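PDB 4OQ1: cell wall surface anchor family protein from Streptococcus pneumoniae, which probably anchors the pneumococcal pilus to the cell wall as an ancillary pilin, an elongated chain that includes CnaB-type beta domains. Local coordinates for residues T148-I154 with E207-L213; R257-M263 with R307-L313; D27-V31 with F127-T133; V40-L44 with I114-V119. The protein carries 3 engineered substitutions. All blocks are in the same frame, centred on the assembly; numbering follows the deposited sequence.

Contact 1 (T148-I154 with E207-L213); sequences TTKVKLI and EIFVTNL
The F209 ring is met by two lysines of the partner strand: K152 CB comes up to its edge, near the ring plane, 3.9 Å from CD1, while K150 CB approaches CZ obliquely. With CG of F209 anti to the backbone N (chi1 -166°), the ring reaches across to both aliphatic roots. The E207 carboxylate lies against the K152 shaft, its CD 3.9 Å from K152 CD; the charged ends stay apart, K152 NZ to E207 OE1 4.3 Å, and E207 forms its salt bridge with R162. K150 bends its ammonium back to the T148 carbonyl (NZ to O 2.7 Å) and also bonds H243 O.

The side chains of V151, V210, L153 and I208 project from the other face. Here V151 CG1 touches L213 CD1 at 3.8 Å. Between the faces runs an antiparallel ladder, with V151/V210 and L153/I208 as its hydrogen-bonded pairs; L153 N to I208 O is 2.7 Å. Past the strand end the pairing continues at N212 N to T149 O (3.0 Å), where the backbone of N212 takes a positive phi.

Strand 207-211 forms an outer edge of the four-stranded sheet, and 150-157 lies between it and 246-254, to which 150-157 runs parallel. F168, L170, V238 and L240 of the facing sheet pack on the aliphatic face, closing the beta sandwich of a CnaB-type domain.

Contact 2 (R257-M263 with R307-L313); sequences RGNVDFM and RFRVEGL
R309 runs beside D261 for most of its length, on the polar face of an antiparallel strand pair in the second prealbumin-like domain. Its CB lies near V260 O, and CG and CD then slide past D261 OD1, CD at 3.2 Å. With the chain extended from CG to NE, the NE atom arrives next to the same oxygen, 3.0 Å from D261 OD1, in a salt bridge whose hydrogen bond is weak (N-H...O 130°) although the oxygen sits in the guanidinium plane. At the tip, NH1 nears the N259 amide, and NH2 pairs with E311 OE1 at 2.6 Å, striking that carboxylate from above its plane.

R307 reaches the same aspartate from the other end of its strand: NH2 makes only a long salt bridge to D261 OD1 (3.7 Å), but NE gives its proton to a water at 2.8 Å that donates in turn to D261 OD1 and F308 O. Beyond the strands, N259 OD1 accepts G312 N (2.8 Å), the donor in the carbonyl plane.

On the opposite face, F262 CB sits 3.5 Å from the F308 ring centroid, a CH-pi contact over the face. The two rings are nearly parallel, planes 15° apart, yet slid so far that they barely overlap; F338 meets F262 edge to face.

Chemically, the sheet is two-sided: F262, F308, V260 and V310 make one face apolar, while the other carries a salt-bridge network in which two arginines share one aspartate, R309 closely and R307 at long range and through water, which would favour its ionised form.

Contact 3 (D27-V31 with F127-T133); sequences DHTLV and FEMTDQT
The imidazole of H28 bridges two strands that share no hydrogen bond, reaching from its own strand to M129 and to the turn T130-T133. Both strands belong to one mixed eight-stranded sheet of the N-terminal part, far apart in its strand order; their segments run nearly antiparallel, with axes 9.0 Å apart, so they meet through side chains, as layers of a beta sandwich do.

M129 CB stands over one face of the imidazole, 4.0 Å from the ring centroid and offset toward the rim, with the sulfur oblique to the ring at 4.2 Å from SD to that same centroid. The bend of M129 at chi2 (-57°) folds the thioether back, bringing CE to 3.5 Å from H28 CB and also near L30 CB. At the far end of the ring, CE1 of H28 comes within 3.1 Å of T130 O, and T133 CB approaches obliquely; the polar tip, NE2, is held by N105 OD1. This end of the ring is bordered by a type I turn from T130 to T133, in which T130 OG1 also accepts Q132 N as an ST turn and T133 OG1 accepts T130 N at 2.6 Å.

Further along the strands, L30 also touches L137 and I139 of strand 137-140. There L30 CD2 sits almost on the normal of the F127 ring, 8° off it and 3.7 Å from the ring centroid.

Contact 4 (V40-L44 with I114-V119); sequences VVSQL and IQTDAV
I114, at the start of the second segment, puts its side chain against V40 of helix 37-42 and L44 further along: CD1 touches V40 CG1 at 3.9 Å, and CG2 lies 4.3 Å from L44 CD2. The chain then leaves the helix through Q115, T116 and D117 and returns at A118 and V119. T116 OG1 accepts the backbone N of V119 at 2.7 Å in an ST motif and receives a second, weak bond from A118 N, while T116 N gives its own proton to V119 O, also at 2.7 Å. These bonds close the short loop and fix the residues that face the helix.

A118 offers its methyl, CB, to the backbone O of Q43 at 3.7 Å. V119 has the largest share of the contact, dividing its atoms among three partners. CG1, anti to the backbone N (chi1 167°), meets V40 CG1 at 3.7 Å, the two side chains crossing at about a right angle. CG2 presses on Q43 CB at 3.3 Å, a tight fit, and the extended Q43 side chain passes over this methyl, its CD and OE1 also close to it. CB faces L44 CD2, 4.1 Å away.

No hydrogen bond links the two segments, yet polar groups on both reach one further loop: Q43 OE1 bonds S191 OG and D117 O bonds S192 OG. That serine loop belongs to the prealbumin-like domain that follows, so the site lies where two parts of the fold abut. Strand 114-115 pairs with 120-129 through I114 and Y121, and F93 of strand 85-93 packs on V41, L44 and I114, joining helix, hairpin and sheet.

In the fold
From the N terminus, contact 3 is the first to open: it joins the first strand to the end of 120-129 and so encloses almost the whole N-terminal sheet. Contact 4 is nested inside that loop, bringing helix 37-42 to the edge hairpin of the same sheet; its centre is about 26 Å from that of contact 3. Contact 1 opens after both have closed and pairs strands 150-157 and 207-211 in the next domain; its nearest atoms are about 7 Å from contact 4. Contact 2 comes last, making the equivalent strand pairing in the C-terminal domain, about 80 Å from contact 3 between centres. None of the loops cross, in keeping with domains strung in series.

Contact 1 (T148-I154 with E207-L213)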
# COMPACT_ATOMS: atom_id res chain seq x y z
N THR A 148 -2.93 8.56 -16.32
CA THR A 148 -3.25 8.47 -14.94
C THR A 148 -2.12 9.20 -14.24
O THR A 148 -1.03 9.36 -14.85
CB THR A 148 -3.28 6.98 -14.60
OG1 THR A 148 -4.07 6.79 -13.44
CG2 THR A 148 -1.84 6.37 -14.44
N THR A 149 -2.35 9.59 -13.01
CA THR A 149 -1.23 10.01 -12.11
C THR A 149 -0.35 8.85 -11.79
O THR A 149 -0.78 7.71 -11.88
CB THR A 149 -1.73 10.59 -10.80
OG1 THR A 149 -2.62 9.67 -10.18
CG2 THR A 149 -2.40 11.87 -11.03
N LYS A 150 0.93 9.13 -11.48
CA LYS A 150 1.92 8.08 -11.25
C LYS A 150 2.91 8.62 -10.25
O LYS A 150 3.46 9.75 -10.41
CB LYS A 150 2.72 7.69 -12.51
CG LYS A 150 1.93 7.72 -13.79
CD LYS A 150 2.86 7.64 -14.98
CE LYS A 150 2.14 8.00 -16.27
NZ LYS A 150 1.30 9.22 -16.28
N VAL A 151 3.19 7.80 -9.24
CA VAL A 151 4.24 8.14 -8.23
C VAL A 151 5.04 6.94 -7.87
O VAL A 151 4.51 5.83 -7.79
CB VAL A 151 3.68 8.92 -7.01
CG1 VAL A 151 2.50 8.26 -6.46
CG2 VAL A 151 4.79 9.09 -5.95
N LYS A 152 6.36 7.16 -7.77
CA LYS A 152 7.32 6.14 -7.54
C LYS A 152 8.12 6.53 -6.31
O LYS A 152 8.69 7.64 -6.21
CB LYS A 152 8.23 5.88 -8.78
CG LYS A 152 9.19 4.77 -8.54
CD LYS A 152 10.26 4.56 -9.58
CE LYS A 152 9.70 4.44 -10.99
NZ LYS A 152 10.77 4.32 -12.03
N LEU A 153 8.10 5.64 -5.33
CA LEU A 153 8.92 5.78 -4.13
C LEU A 153 10.14 4.87 -4.25
O LEU A 153 10.01 3.67 -4.58
CB LEU A 153 8.11 5.51 -2.85
CG LEU A 153 8.82 5.69 -1.49
CD1 LEU A 153 7.79 5.98 -0.39
CD2 LEU A 153 9.58 4.43 -1.25
N ILE A 154 11.31 5.47 -4.01
CA ILE A 154 12.58 4.76 -4.02
C ILE A 154 13.16 4.78 -2.60
O ILE A 154 13.43 5.83 -2.05
CB ILE A 154 13.64 5.35 -4.98
CG1 ILE A 154 13.12 5.31 -6.41
CG2 ILE A 154 14.86 4.47 -4.88
CD1 ILE A 154 14.08 5.86 -7.43
N GLU A 207 11.32 -0.26 -4.72
CA GLU A 207 10.40 0.70 -5.31
C GLU A 207 8.98 0.41 -4.89
O GLU A 207 8.61 -0.73 -4.69
CB GLU A 207 10.50 0.84 -6.82
CG GLU A 207 11.93 1.09 -7.24
CD GLU A 207 12.14 1.31 -8.72
OE1 GLU A 207 11.30 0.83 -9.50
OE2 GLU A 207 13.23 1.85 -9.05
N ILE A 208 8.23 1.48 -4.64
CA ILE A 208 6.78 1.39 -4.63
C ILE A 208 6.20 2.29 -5.74
O ILE A 208 6.53 3.49 -5.84
CB ILE A 208 6.17 1.74 -3.27
CG1 ILE A 208 6.61 0.74 -2.19
CG2 ILE A 208 4.66 1.79 -3.31
CD1 ILE A 208 6.39 1.27 -0.75
N PHE A 209 5.28 1.74 -6.48
CA PHE A 209 4.66 2.46 -7.63
C PHE A 209 3.17 2.48 -7.50
O PHE A 209 2.54 1.42 -7.41
CB PHE A 209 5.08 1.77 -8.96
CG PHE A 209 4.79 2.58 -10.20
CD1 PHE A 209 5.61 3.61 -10.54
CD2 PHE A 209 3.73 2.28 -11.01
CE1 PHE A 209 5.36 4.40 -11.67
CE2 PHE A 209 3.46 3.05 -12.16
CZ PHE A 209 4.29 4.12 -12.48
N VAL A 210 2.60 3.68 -7.42
CA VAL A 210 1.16 3.87 -7.25
C VAL A 210 0.60 4.71 -8.37
O VAL A 210 1.04 5.88 -8.58
CB VAL A 210 0.82 4.59 -5.93
CG1 VAL A 210 -0.68 4.61 -5.75
CG2 VAL A 210 1.51 3.84 -4.78
N THR A 211 -0.42 4.18 -9.04
CA THR A 211 -1.14 4.92 -10.10
C THR A 211 -2.55 5.38 -9.73
O THR A 211 -3.19 4.80 -8.86
CB THR A 211 -1.19 4.08 -11.37
OG1 THR A 211 -1.90 2.87 -11.18
CG2 THR A 211 0.15 3.72 -11.81
N ASN A 212 -3.04 6.39 -10.45
CA ASN A 212 -4.43 6.82 -10.44
C ASN A 212 -4.88 7.53 -9.20
O ASN A 212 -6.06 7.70 -8.98
CB ASN A 212 -5.35 5.65 -10.65
CG ASN A 212 -6.69 6.07 -11.11
OD1 ASN A 212 -6.81 6.70 -12.14
ND2 ASN A 212 -7.71 5.80 -10.31
N LEU A 213 -3.95 7.91 -8.34
CA LEU A 213 -4.28 8.77 -7.29
C LEU A 213 -4.92 10.09 -7.81
O LEU A 213 -4.42 10.63 -8.76
CB LEU A 213 -3.01 9.17 -6.51
CG LEU A 213 -2.39 8.03 -5.66
CD1 LEU A 213 -1.07 8.51 -5.10
CD2 LEU A 213 -3.30 7.47 -4.55

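Contact 2 (R257-M263 with R307-L313)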
# COMPACT_ATOMS: atom_id res chain seq x y z
N ARG A 257 26.34 -2.98 14.21
CA ARG A 257 25.94 -3.82 15.37
C ARG A 257 27.12 -3.97 16.33
O ARG A 257 28.30 -3.85 15.92
CB ARG A 257 25.48 -5.20 14.87
CG ARG A 257 24.14 -5.19 14.19
CD ARG A 257 23.89 -6.50 13.45
NE ARG A 257 24.64 -6.48 12.18
CZ ARG A 257 25.76 -7.14 11.92
NH1 ARG A 257 26.34 -7.93 12.82
NH2 ARG A 257 26.31 -7.03 10.72
N GLY A 258 26.80 -4.23 17.61
CA GLY A 258 27.82 -4.45 18.65
C GLY A 258 27.35 -5.40 19.73
O GLY A 258 26.21 -5.93 19.66
N ASN A 259 28.23 -5.64 20.72
CA ASN A 259 27.98 -6.69 21.78
C ASN A 259 28.22 -6.08 23.11
O ASN A 259 28.95 -5.07 23.27
CB ASN A 259 28.88 -7.93 21.60
CG ASN A 259 28.99 -8.37 20.15
OD1 ASN A 259 28.01 -8.41 19.44
ND2 ASN A 259 30.20 -8.69 19.70
N VAL A 260 27.65 -6.72 24.13
CA VAL A 260 27.90 -6.26 25.49
C VAL A 260 27.96 -7.48 26.38
O VAL A 260 27.14 -8.36 26.31
CB VAL A 260 26.86 -5.27 26.05
CG1 VAL A 260 27.28 -4.73 27.42
CG2 VAL A 260 26.70 -4.12 25.10
N ASP A 261 28.97 -7.49 27.23
CA ASP A 261 29.18 -8.58 28.21
C ASP A 261 28.77 -8.03 29.52
O ASP A 261 29.18 -6.95 29.88
CB ASP A 261 30.64 -8.89 28.31
CG ASP A 261 31.12 -9.74 27.15
OD1 ASP A 261 30.45 -10.76 26.82
OD2 ASP A 261 32.16 -9.36 26.57
N PHE A 262 28.02 -8.81 30.24
CA PHE A 262 27.61 -8.47 31.58
C PHE A 262 28.09 -9.50 32.64
O PHE A 262 28.26 -10.72 32.38
CB PHE A 262 26.07 -8.35 31.68
CG PHE A 262 25.47 -7.30 30.79
CD1 PHE A 262 25.35 -5.98 31.27
CD2 PHE A 262 24.92 -7.66 29.63
CE1 PHE A 262 24.82 -5.01 30.50
CE2 PHE A 262 24.36 -6.67 28.82
CZ PHE A 262 24.34 -5.34 29.27
N MET A 263 28.17 -9.00 33.87
CA MET A 263 28.35 -9.87 35.07
C MET A 263 27.52 -9.39 36.27
O MET A 263 27.61 -8.19 36.72
CB MET A 263 29.82 -9.95 35.47
CG MET A 263 30.04 -11.07 36.47
SD MET A 263 31.69 -11.06 37.23
CE MET A 263 31.32 -12.00 38.67
N ARG A 307 27.84 -14.44 34.63
CA ARG A 307 27.89 -13.89 33.27
C ARG A 307 26.67 -14.12 32.34
O ARG A 307 26.00 -15.14 32.34
CB ARG A 307 29.12 -14.42 32.47
CG ARG A 307 30.48 -14.12 33.02
CD ARG A 307 30.77 -12.63 33.00
NE ARG A 307 31.08 -12.15 31.63
CZ ARG A 307 32.31 -12.05 31.10
NH1 ARG A 307 33.42 -12.35 31.78
NH2 ARG A 307 32.44 -11.59 29.88
N PHE A 308 26.48 -13.10 31.50
CA PHE A 308 25.55 -13.12 30.42
C PHE A 308 25.92 -12.03 29.43
O PHE A 308 26.70 -11.13 29.71
CB PHE A 308 24.10 -13.02 30.91
CG PHE A 308 23.79 -11.73 31.66
CD1 PHE A 308 24.13 -11.57 32.97
CD2 PHE A 308 23.09 -10.69 31.02
CE1 PHE A 308 23.82 -10.41 33.61
CE2 PHE A 308 22.77 -9.52 31.72
CZ PHE A 308 23.14 -9.42 32.97
N ARG A 309 25.24 -12.05 28.27
CA ARG A 309 25.71 -11.37 27.13
C ARG A 309 24.56 -11.09 26.13
O ARG A 309 23.63 -11.82 26.09
CB ARG A 309 26.69 -12.34 26.46
CG ARG A 309 27.58 -11.73 25.48
CD ARG A 309 28.67 -12.74 25.13
NE ARG A 309 29.62 -12.05 24.28
CZ ARG A 309 29.61 -12.09 22.96
NH1 ARG A 309 30.51 -11.40 22.27
NH2 ARG A 309 28.72 -12.83 22.33
N VAL A 310 24.67 -9.99 25.42
CA VAL A 310 23.83 -9.68 24.23
C VAL A 310 24.80 -9.41 23.06
O VAL A 310 25.81 -8.71 23.19
CB VAL A 310 22.91 -8.46 24.45
CG1 VAL A 310 22.13 -8.63 25.72
CG2 VAL A 310 23.72 -7.16 24.54
N GLU A 311 24.51 -10.04 21.94
CA GLU A 311 25.39 -9.95 20.81
C GLU A 311 24.62 -9.54 19.52
O GLU A 311 23.44 -9.86 19.35
CB GLU A 311 26.11 -11.30 20.63
CG GLU A 311 26.95 -11.37 19.35
CD GLU A 311 27.85 -12.61 19.25
OE1 GLU A 311 27.67 -13.54 20.08
OE2 GLU A 311 28.73 -12.65 18.34
N GLY A 312 25.34 -8.91 18.62
CA GLY A 312 24.74 -8.41 17.37
C GLY A 312 23.89 -7.23 17.82
O GLY A 312 24.24 -6.51 18.72
N LEU A 313 22.76 -6.98 17.27
CA LEU A 313 22.09 -5.85 17.94
C LEU A 313 22.64 -4.42 17.58
O LEU A 313 23.78 -3.98 17.83
CB LEU A 313 22.05 -6.15 19.45
CG LEU A 313 21.33 -5.22 20.38
CD1 LEU A 313 20.84 -5.96 21.62
CD2 LEU A 313 22.34 -4.18 20.71
O HOH W 1 29.45 -12.23 29.41

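Contact 3 (D27-V31 with F127-T133)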
# COMPACT_ATOMS: atom_id res chain seq x y z
N ASP A 27 -35.36 -7.00 -31.51
CA ASP A 27 -34.84 -7.38 -30.16
C ASP A 27 -33.46 -8.05 -30.20
O ASP A 27 -33.30 -9.28 -30.31
CB ASP A 27 -35.84 -8.20 -29.36
CG ASP A 27 -35.49 -8.23 -27.90
OD1 ASP A 27 -35.97 -7.36 -27.12
OD2 ASP A 27 -34.69 -9.10 -27.54
N HIS A 28 -32.44 -7.19 -30.12
CA HIS A 28 -31.10 -7.65 -30.19
C HIS A 28 -30.45 -7.53 -28.81
O HIS A 28 -30.79 -6.65 -27.96
CB HIS A 28 -30.28 -6.84 -31.20
CG HIS A 28 -30.71 -7.01 -32.60
ND1 HIS A 28 -30.25 -8.03 -33.40
CD2 HIS A 28 -31.55 -6.27 -33.37
CE1 HIS A 28 -30.81 -7.92 -34.59
NE2 HIS A 28 -31.59 -6.87 -34.60
N THR A 29 -29.51 -8.41 -28.63
CA THR A 29 -28.62 -8.35 -27.48
C THR A 29 -27.15 -8.10 -27.90
O THR A 29 -26.61 -8.73 -28.83
CB THR A 29 -28.66 -9.66 -26.67
OG1 THR A 29 -30.00 -9.91 -26.22
CG2 THR A 29 -27.75 -9.55 -25.49
N LEU A 30 -26.52 -7.16 -27.18
CA LEU A 30 -25.09 -6.86 -27.33
C LEU A 30 -24.32 -7.37 -26.09
O LEU A 30 -24.66 -7.13 -24.97
CB LEU A 30 -24.87 -5.34 -27.50
CG LEU A 30 -23.39 -4.87 -27.52
CD1 LEU A 30 -22.59 -5.29 -28.68
CD2 LEU A 30 -23.40 -3.33 -27.33
N VAL A 31 -23.27 -8.13 -26.36
CA VAL A 31 -22.33 -8.64 -25.32
C VAL A 31 -21.02 -7.76 -25.40
O VAL A 31 -20.47 -7.54 -26.52
CB VAL A 31 -22.04 -10.16 -25.61
CG1 VAL A 31 -20.77 -10.66 -24.96
CG2 VAL A 31 -23.20 -11.05 -25.16
N PHE A 127 -21.48 0.23 -32.88
CA PHE A 127 -21.99 -1.09 -33.21
C PHE A 127 -23.26 -1.04 -34.11
O PHE A 127 -24.07 -0.15 -33.99
CB PHE A 127 -22.19 -1.93 -31.93
CG PHE A 127 -23.27 -1.48 -31.00
CD1 PHE A 127 -24.57 -1.98 -31.12
CD2 PHE A 127 -23.01 -0.50 -30.07
CE1 PHE A 127 -25.57 -1.63 -30.23
CE2 PHE A 127 -24.03 -0.08 -29.20
CZ PHE A 127 -25.30 -0.61 -29.29
N GLU A 128 -23.53 -2.14 -34.84
CA GLU A 128 -24.67 -2.09 -35.76
C GLU A 128 -25.48 -3.36 -35.53
O GLU A 128 -24.91 -4.45 -35.47
CB GLU A 128 -24.19 -1.94 -37.18
CG GLU A 128 -25.34 -1.98 -38.17
CD GLU A 128 -24.92 -1.82 -39.58
OE1 GLU A 128 -25.36 -0.85 -40.17
OE2 GLU A 128 -24.15 -2.65 -40.11
N MET A 129 -26.79 -3.15 -35.27
CA MET A 129 -27.82 -4.21 -35.30
C MET A 129 -28.64 -4.21 -36.64
O MET A 129 -29.27 -3.26 -36.97
CB MET A 129 -28.72 -3.92 -34.12
CG MET A 129 -27.96 -4.06 -32.79
SD MET A 129 -27.21 -5.70 -32.62
CE MET A 129 -27.01 -5.67 -30.82
N THR A 130 -28.60 -5.31 -37.38
CA THR A 130 -29.47 -5.42 -38.54
C THR A 130 -30.33 -6.69 -38.43
O THR A 130 -30.10 -7.50 -37.55
CB THR A 130 -28.64 -5.46 -39.81
OG1 THR A 130 -27.98 -6.71 -39.90
CG2 THR A 130 -27.63 -4.40 -39.81
N ASP A 131 -31.34 -6.87 -39.30
CA ASP A 131 -32.14 -8.14 -39.22
C ASP A 131 -31.25 -9.34 -39.48
O ASP A 131 -31.68 -10.44 -39.21
CB ASP A 131 -33.36 -8.16 -40.20
CG ASP A 131 -34.54 -7.31 -39.70
OD1 ASP A 131 -34.54 -7.00 -38.51
OD2 ASP A 131 -35.48 -6.95 -40.48
N GLN A 132 -30.02 -9.15 -40.00
CA GLN A 132 -29.08 -10.26 -40.26
C GLN A 132 -28.07 -10.56 -39.18
O GLN A 132 -27.24 -11.46 -39.34
CB GLN A 132 -28.27 -9.95 -41.50
CG GLN A 132 -29.10 -9.54 -42.71
CD GLN A 132 -30.24 -10.49 -42.99
OE1 GLN A 132 -30.10 -11.71 -42.81
NE2 GLN A 132 -31.37 -9.95 -43.43
N THR A 133 -28.10 -9.76 -38.12
CA THR A 133 -27.14 -9.80 -37.02
C THR A 133 -27.32 -11.11 -36.30
O THR A 133 -28.42 -11.36 -35.81
CB THR A 133 -27.50 -8.71 -35.95
OG1 THR A 133 -27.26 -7.40 -36.50
CG2 THR A 133 -26.69 -8.91 -34.66

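Contact 4 (V40-L44 with I114-V119)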
# COMPACT_ATOMS: atom_id res chain seq x y z
N VAL A 40 -12.91 -4.76 -12.25
CA VAL A 40 -13.85 -3.66 -12.46
C VAL A 40 -15.18 -4.00 -11.86
O VAL A 40 -15.73 -3.22 -11.08
CB VAL A 40 -14.08 -3.42 -13.99
CG1 VAL A 40 -15.21 -2.47 -14.20
CG2 VAL A 40 -12.79 -2.96 -14.68
N VAL A 41 -15.72 -5.17 -12.19
CA VAL A 41 -17.03 -5.57 -11.64
C VAL A 41 -16.97 -5.53 -10.11
O VAL A 41 -17.83 -4.95 -9.44
CB VAL A 41 -17.37 -6.98 -12.11
CG1 VAL A 41 -18.43 -7.62 -11.25
CG2 VAL A 41 -17.76 -6.99 -13.56
N SER A 42 -15.91 -6.08 -9.56
CA SER A 42 -15.77 -6.11 -8.10
C SER A 42 -15.90 -4.72 -7.54
O SER A 42 -16.35 -4.54 -6.45
CB SER A 42 -14.47 -6.75 -7.69
OG SER A 42 -13.39 -5.89 -7.92
N GLN A 43 -15.56 -3.71 -8.30
CA GLN A 43 -15.60 -2.38 -7.75
C GLN A 43 -16.99 -1.75 -7.85
O GLN A 43 -17.17 -0.62 -7.34
CB GLN A 43 -14.59 -1.46 -8.44
CG GLN A 43 -13.12 -1.79 -8.33
CD GLN A 43 -12.33 -0.86 -9.26
OE1 GLN A 43 -12.16 0.35 -8.98
NE2 GLN A 43 -11.88 -1.39 -10.40
N LEU A 44 -17.96 -2.44 -8.48
CA LEU A 44 -19.30 -1.87 -8.62
C LEU A 44 -20.15 -2.01 -7.37
O LEU A 44 -20.28 -3.09 -6.83
CB LEU A 44 -20.08 -2.49 -9.72
CG LEU A 44 -19.47 -2.30 -11.09
CD1 LEU A 44 -20.43 -2.89 -12.08
CD2 LEU A 44 -19.22 -0.82 -11.38
N ILE A 114 -19.27 2.37 -18.63
CA ILE A 114 -19.55 2.47 -17.20
C ILE A 114 -19.04 3.77 -16.68
O ILE A 114 -17.93 4.19 -16.98
CB ILE A 114 -18.77 1.42 -16.38
CG1 ILE A 114 -19.05 0.03 -16.84
CG2 ILE A 114 -19.12 1.56 -14.90
CD1 ILE A 114 -18.33 -1.02 -16.03
N GLN A 115 -19.82 4.45 -15.86
CA GLN A 115 -19.34 5.68 -15.35
C GLN A 115 -19.91 5.92 -13.99
O GLN A 115 -21.07 6.31 -13.90
CB GLN A 115 -19.69 6.84 -16.29
CG GLN A 115 -19.15 8.21 -15.84
CD GLN A 115 -17.63 8.20 -15.49
OE1 GLN A 115 -17.25 8.23 -14.29
NE2 GLN A 115 -16.76 8.10 -16.53
N THR A 116 -19.11 5.66 -12.94
CA THR A 116 -19.56 5.74 -11.56
C THR A 116 -18.52 6.50 -10.76
O THR A 116 -17.44 6.84 -11.24
CB THR A 116 -19.80 4.36 -10.91
OG1 THR A 116 -18.57 3.59 -10.80
CG2 THR A 116 -20.76 3.60 -11.68
N ASP A 117 -18.88 6.74 -9.52
CA ASP A 117 -18.01 7.37 -8.55
C ASP A 117 -16.80 6.52 -8.24
O ASP A 117 -15.83 7.03 -7.79
CB ASP A 117 -18.75 7.54 -7.23
CG ASP A 117 -19.96 8.47 -7.34
OD1 ASP A 117 -20.04 9.26 -8.31
OD2 ASP A 117 -20.82 8.39 -6.42
N ALA A 118 -16.93 5.21 -8.43
CA ALA A 118 -15.86 4.30 -8.14
C ALA A 118 -15.11 3.96 -9.40
O ALA A 118 -13.89 3.96 -9.40
CB ALA A 118 -16.44 3.03 -7.53
N VAL A 119 -15.86 3.67 -10.46
CA VAL A 119 -15.35 3.04 -11.67
C VAL A 119 -15.78 3.77 -12.96
O VAL A 119 -16.96 4.00 -13.15
CB VAL A 119 -15.93 1.62 -11.77
CG1 VAL A 119 -15.70 1.00 -13.15
CG2 VAL A 119 -15.28 0.76 -10.75